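Local coordinates for protein nickel-dependent hydrogenase large subunit (PDB 3MYR) that forms the nickel-iron large subunit of a membrane-bound hydrogenase that oxidises molecular hydrogen, probably recycling the gas released by nitrogenase, at residues B[83-86]-B[87-90]; B[453-457]-B[458-462]. All blocks are in the same frame, centred on the assembly; numbering follows the deposited sequence.

Contact 1: residues B[83-86]-B[87-90]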
loop_
_atom_site.group_PDB
_atom_site.type_symbol
_atom_site.label_atom_id
_atom_site.label_comp_id
_atom_site.label_asym_id
_atom_site.label_seq_id
_atom_site.Cartn_x
_atom_site.Cartn_y
_atom_site.Cartn_z
ATOM N N GLU B 83 -5.058 -4.044 27.409
ATOM C CA GLU B 83 -4.261 -5.242 27.003
ATOM C C GLU B 83 -5.082 -6.152 26.101
ATOM O O GLU B 83 -6.249 -6.422 26.390
ATOM C CB GLU B 83 -3.908 -6.109 28.249
ATOM C CG GLU B 83 -2.911 -5.509 29.219
ATOM C CD GLU B 83 -1.468 -5.940 28.920
ATOM O OE1 GLU B 83 -1.224 -7.144 28.538
ATOM O OE2 GLU B 83 -0.583 -5.059 29.081
ATOM N N LEU B 84 -4.475 -6.690 25.059
ATOM C CA LEU B 84 -5.178 -7.612 24.174
ATOM C C LEU B 84 -5.209 -9.000 24.777
ATOM O O LEU B 84 -4.200 -9.437 25.314
ATOM C CB LEU B 84 -4.422 -7.772 22.859
ATOM C CG LEU B 84 -4.394 -6.684 21.818
ATOM C CD1 LEU B 84 -3.920 -7.309 20.478
ATOM C CD2 LEU B 84 -5.741 -6.044 21.684
ATOM N N PRO B 85 -6.242 -9.786 24.445
ATOM C CA PRO B 85 -6.144 -11.238 24.675
ATOM C C PRO B 85 -5.121 -11.888 23.751
ATOM O O PRO B 85 -4.895 -11.432 22.602
ATOM C CB PRO B 85 -7.546 -11.767 24.309
ATOM C CG PRO B 85 -8.419 -10.537 24.067
ATOM C CD PRO B 85 -7.482 -9.390 23.755
ATOM N N LEU B 86 -4.550 -13.003 24.189
ATOM C CA LEU B 86 -3.458 -13.639 23.422
ATOM C C LEU B 86 -3.918 -13.940 21.969
ATOM O O LEU B 86 -3.152 -13.741 21.019
ATOM C CB LEU B 86 -2.997 -14.928 24.104
ATOM C CG LEU B 86 -1.860 -15.694 23.420
ATOM C CD1 LEU B 86 -0.620 -14.821 23.142
ATOM C CD2 LEU B 86 -1.429 -16.859 24.383
ATOM N N ASN B 87 -5.134 -14.463 21.797
ATOM C CA ASN B 87 -5.524 -14.923 20.446
ATOM C C ASN B 87 -5.565 -13.704 19.539
ATOM O O ASN B 87 -5.208 -13.788 18.368
ATOM C CB ASN B 87 -6.917 -15.541 20.442
ATOM C CG ASN B 87 -6.956 -16.875 21.115
ATOM O OD1 ASN B 87 -5.960 -17.596 21.136
ATOM N ND2 ASN B 87 -8.133 -17.229 21.706
ATOM N N ALA B 88 -5.974 -12.542 20.076
ATOM C CA ALA B 88 -6.006 -11.359 19.225
ATOM C C ALA B 88 -4.585 -10.995 18.776
ATOM O O ALA B 88 -4.345 -10.558 17.630
ATOM C CB ALA B 88 -6.677 -10.172 19.963
ATOM N N GLN B 89 -3.644 -11.093 19.701
ATOM C CA GLN B 89 -2.291 -10.702 19.413
ATOM C C GLN B 89 -1.662 -11.635 18.372
ATOM O O GLN B 89 -1.010 -11.174 17.437
ATOM C CB GLN B 89 -1.435 -10.648 20.705
ATOM C CG GLN B 89 -0.086 -9.927 20.444
ATOM C CD GLN B 89 -0.220 -8.377 20.397
ATOM O OE1 GLN B 89 0.018 -7.688 21.395
ATOM N NE2 GLN B 89 -0.522 -7.843 19.235
ATOM N N LEU B 90 -1.924 -12.939 18.480
ATOM C CA LEU B 90 -1.450 -13.924 17.495
ATOM C C LEU B 90 -2.069 -13.700 16.140
ATOM O O LEU B 90 -1.404 -13.819 15.087
ATOM C CB LEU B 90 -1.803 -15.337 17.920
ATOM C CG LEU B 90 -0.805 -16.063 18.855
ATOM C CD1 LEU B 90 0.599 -15.577 19.038
ATOM C CD2 LEU B 90 -1.370 -16.774 19.965
#
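The N-terminal first turn of helix 86-112 is the motif here: Pro85 stands at the N-cap position, and its carbonyl begins the helical bonding with Gln89. Pro85 O receives Gln89 N at 3.2 Å, and takes a second, weak bond from Ala88 N at 3.0 Å with an N-H...O angle of only 120°. One residue on, Leu86 O accepts from Leu90 N at 2.9 Å with an N-H...O angle of 166°, so the regular i to i+4 pattern is already established.

Apolar contacts accompany these bonds. The methyl of Ala88 sits beside the proline ring, its CB 4.0 Å from Pro85 CD, and the same CB is also 4.0 Å from Leu84 CD1, so the incoming loop lies against the helix start. Leu84 crosses the side chain of Gln89 at about a right angle, and it is the methyl Leu84 CD1 that does the touching, 3.9 Å from Gln89 CD. Asn87 is engaged outside the turn: its ND2 is bonded to the backbone carbonyls of Asp459 and Lys461, tying the helix start to the loop that follows helix 426-456, while Leu86 lies on Asn454 of that helix. One turn apart, Leu86 and Leu90 meet along the helix. With Leu86 CG anti to its backbone N (chi1 -180°), the branch stands out beside the helix at roughly its own level, and Leu90 CD2 reaches back along the helix to it, coming to 3.7 Å from Leu86 CG.

Contact 2: residues B[453-457]-B[458-462]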
loop_
_atom_site.group_PDB
_atom_site.type_symbol
_atom_site.label_atom_id
_atom_site.label_comp_id
_atom_site.label_asym_id
_atom_site.label_seq_id
_atom_site.Cartn_x
_atom_site.Cartn_y
_atom_site.Cartn_z
ATOM N N ALA B 453 -2.922 -23.969 19.738
ATOM C CA ALA B 453 -2.705 -24.551 21.077
ATOM C C ALA B 453 -3.491 -23.768 22.084
ATOM O O ALA B 453 -4.024 -24.355 23.023
ATOM C CB ALA B 453 -1.219 -24.579 21.445
ATOM N N ASN B 454 -3.569 -22.442 21.904
ATOM C CA ASN B 454 -4.258 -21.637 22.878
ATOM C C ASN B 454 -5.756 -21.941 22.828
ATOM O O ASN B 454 -6.397 -22.106 23.875
ATOM C CB ASN B 454 -4.007 -20.136 22.688
ATOM C CG ASN B 454 -4.509 -19.316 23.861
ATOM O OD1 ASN B 454 -5.240 -18.300 23.676
ATOM N ND2 ASN B 454 -4.065 -19.691 25.093
ATOM N N VAL B 455 -6.294 -22.071 21.607
ATOM C CA VAL B 455 -7.706 -22.407 21.442
ATOM C C VAL B 455 -8.014 -23.808 22.005
ATOM O O VAL B 455 -8.942 -23.968 22.816
ATOM C CB VAL B 455 -8.111 -22.322 19.979
ATOM C CG1 VAL B 455 -9.472 -22.982 19.756
ATOM C CG2 VAL B 455 -8.138 -20.871 19.547
ATOM N N LYS B 456 -7.184 -24.791 21.639
ATOM C CA LYS B 456 -7.266 -26.148 22.171
ATOM C C LYS B 456 -7.262 -26.217 23.734
ATOM O O LYS B 456 -8.034 -26.941 24.330
ATOM C CB LYS B 456 -6.191 -27.070 21.534
ATOM C CG LYS B 456 -6.318 -28.466 22.021
ATOM C CD LYS B 456 -5.418 -29.454 21.248
ATOM C CE LYS B 456 -5.636 -30.833 21.889
ATOM N NZ LYS B 456 -5.061 -31.897 21.057
ATOM N N SER B 457 -6.498 -25.353 24.395
ATOM C CA SER B 457 -6.451 -25.388 25.847
ATOM C C SER B 457 -7.686 -24.691 26.510
ATOM O O SER B 457 -7.721 -24.510 27.744
ATOM C CB SER B 457 -5.147 -24.690 26.290
ATOM O OG SER B 457 -5.294 -23.257 26.221
ATOM N N GLY B 458 -8.610 -24.162 25.694
ATOM C CA GLY B 458 -9.840 -23.542 26.216
ATOM C C GLY B 458 -9.940 -22.002 26.212
ATOM O O GLY B 458 -10.931 -21.491 26.714
ATOM N N ASP B 459 -8.925 -21.256 25.735
ATOM C CA ASP B 459 -9.020 -19.791 25.647
ATOM C C ASP B 459 -9.476 -19.403 24.228
ATOM O O ASP B 459 -8.683 -19.464 23.245
ATOM C CB ASP B 459 -7.668 -19.121 25.987
ATOM C CG ASP B 459 -7.726 -17.572 25.886
ATOM O OD1 ASP B 459 -8.867 -17.022 25.816
ATOM O OD2 ASP B 459 -6.636 -16.902 25.822
ATOM N N THR B 460 -10.757 -19.060 24.088
ATOM C CA THR B 460 -11.243 -18.658 22.765
ATOM C C THR B 460 -11.570 -17.164 22.765
ATOM O O THR B 460 -12.287 -16.681 21.906
ATOM C CB THR B 460 -12.467 -19.468 22.323
ATOM O OG1 THR B 460 -13.506 -19.326 23.293
ATOM C CG2 THR B 460 -12.169 -20.937 22.216
ATOM N N LYS B 461 -11.076 -16.437 23.762
ATOM C CA LYS B 461 -11.328 -15.028 23.799
ATOM C C LYS B 461 -10.578 -14.255 22.659
ATOM O O LYS B 461 -9.401 -14.534 22.401
ATOM C CB LYS B 461 -10.907 -14.563 25.184
ATOM C CG LYS B 461 -11.209 -13.119 25.499
ATOM C CD LYS B 461 -12.249 -13.084 26.589
ATOM C CE LYS B 461 -12.590 -11.648 26.954
ATOM N NZ LYS B 461 -13.873 -11.260 26.279
ATOM N N THR B 462 -11.222 -13.245 22.056
ATOM C CA THR B 462 -10.595 -12.478 20.972
ATOM C C THR B 462 -10.778 -10.965 21.168
ATOM O O THR B 462 -10.224 -10.157 20.402
ATOM C CB THR B 462 -11.203 -12.874 19.565
ATOM O OG1 THR B 462 -12.633 -12.954 19.691
ATOM C CG2 THR B 462 -10.671 -14.235 19.052
#
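A positive phi of 105° at Gly458 is the striking feature here, for it ends helix 426-456 in a Schellman motif, with two backbone bonds running back into the last turn. Gly458 N reaches Val455 O at 2.9 Å from well above the carbonyl plane, and Asp459 N reaches Asn454 O at 3.3 Å. A side chain on Gly458 would be jammed against Ser457 O, which explains the glycine.

Asn454 O is gripped twice. Ser457 OG, placed between its own backbone N and carbonyl carbon by a chi1 of 78°, donates to it at 2.8 Å, arriving from the face opposite to Asp459 N. The side chains of Asn454 and Asp459 then come together beyond the backbone bonds, amide and carboxylate turned 87° apart. On the far side of Asp459, OD1 accepts Lys461 N at 3.1 Å, met from above the carboxylate plane: an Asx turn that bends the departing chain. An alanine in place of Asp459 would remove the carboxylate and would probably leave Lys461 N without that acceptor, undoing the Asx turn.

Val455 CG1 lies 4.2 Å from Thr460 CG2, a loose apolar touch. Lys461 NZ pairs with Glu465 and with Asp204 of the small subunit HydA. Backbone donors, the Ser457 hydroxyl and a carboxylate thus do most of the work; with Val455 and Thr460 the only apolar pair between 453-457 and 458-462, the join of helix and loop appears to rest chiefly on polar bonds.

Overall arrangement
Contacts 1 and 2 illustrate how a helix is begun and how one is ended within the same neighbourhood, their centres about 11 Å apart. Residues 83-90 form a largely buried start, sealed by leucine, proline and alanine; residues 453-462 form an end at the surface, built on glycine, hydroxyl and carboxylate chemistry and facing the small subunit. Both depend on backbone carbonyls gripped by N-H groups, but within their own turns only contact 2 uses side-chain hydrogen bonds. The side-chain amide of Asn87 joins the two, so the start of helix 86-112 holds the loop leaving helix 426-456. Ala88 CB also packs on Thr462 O.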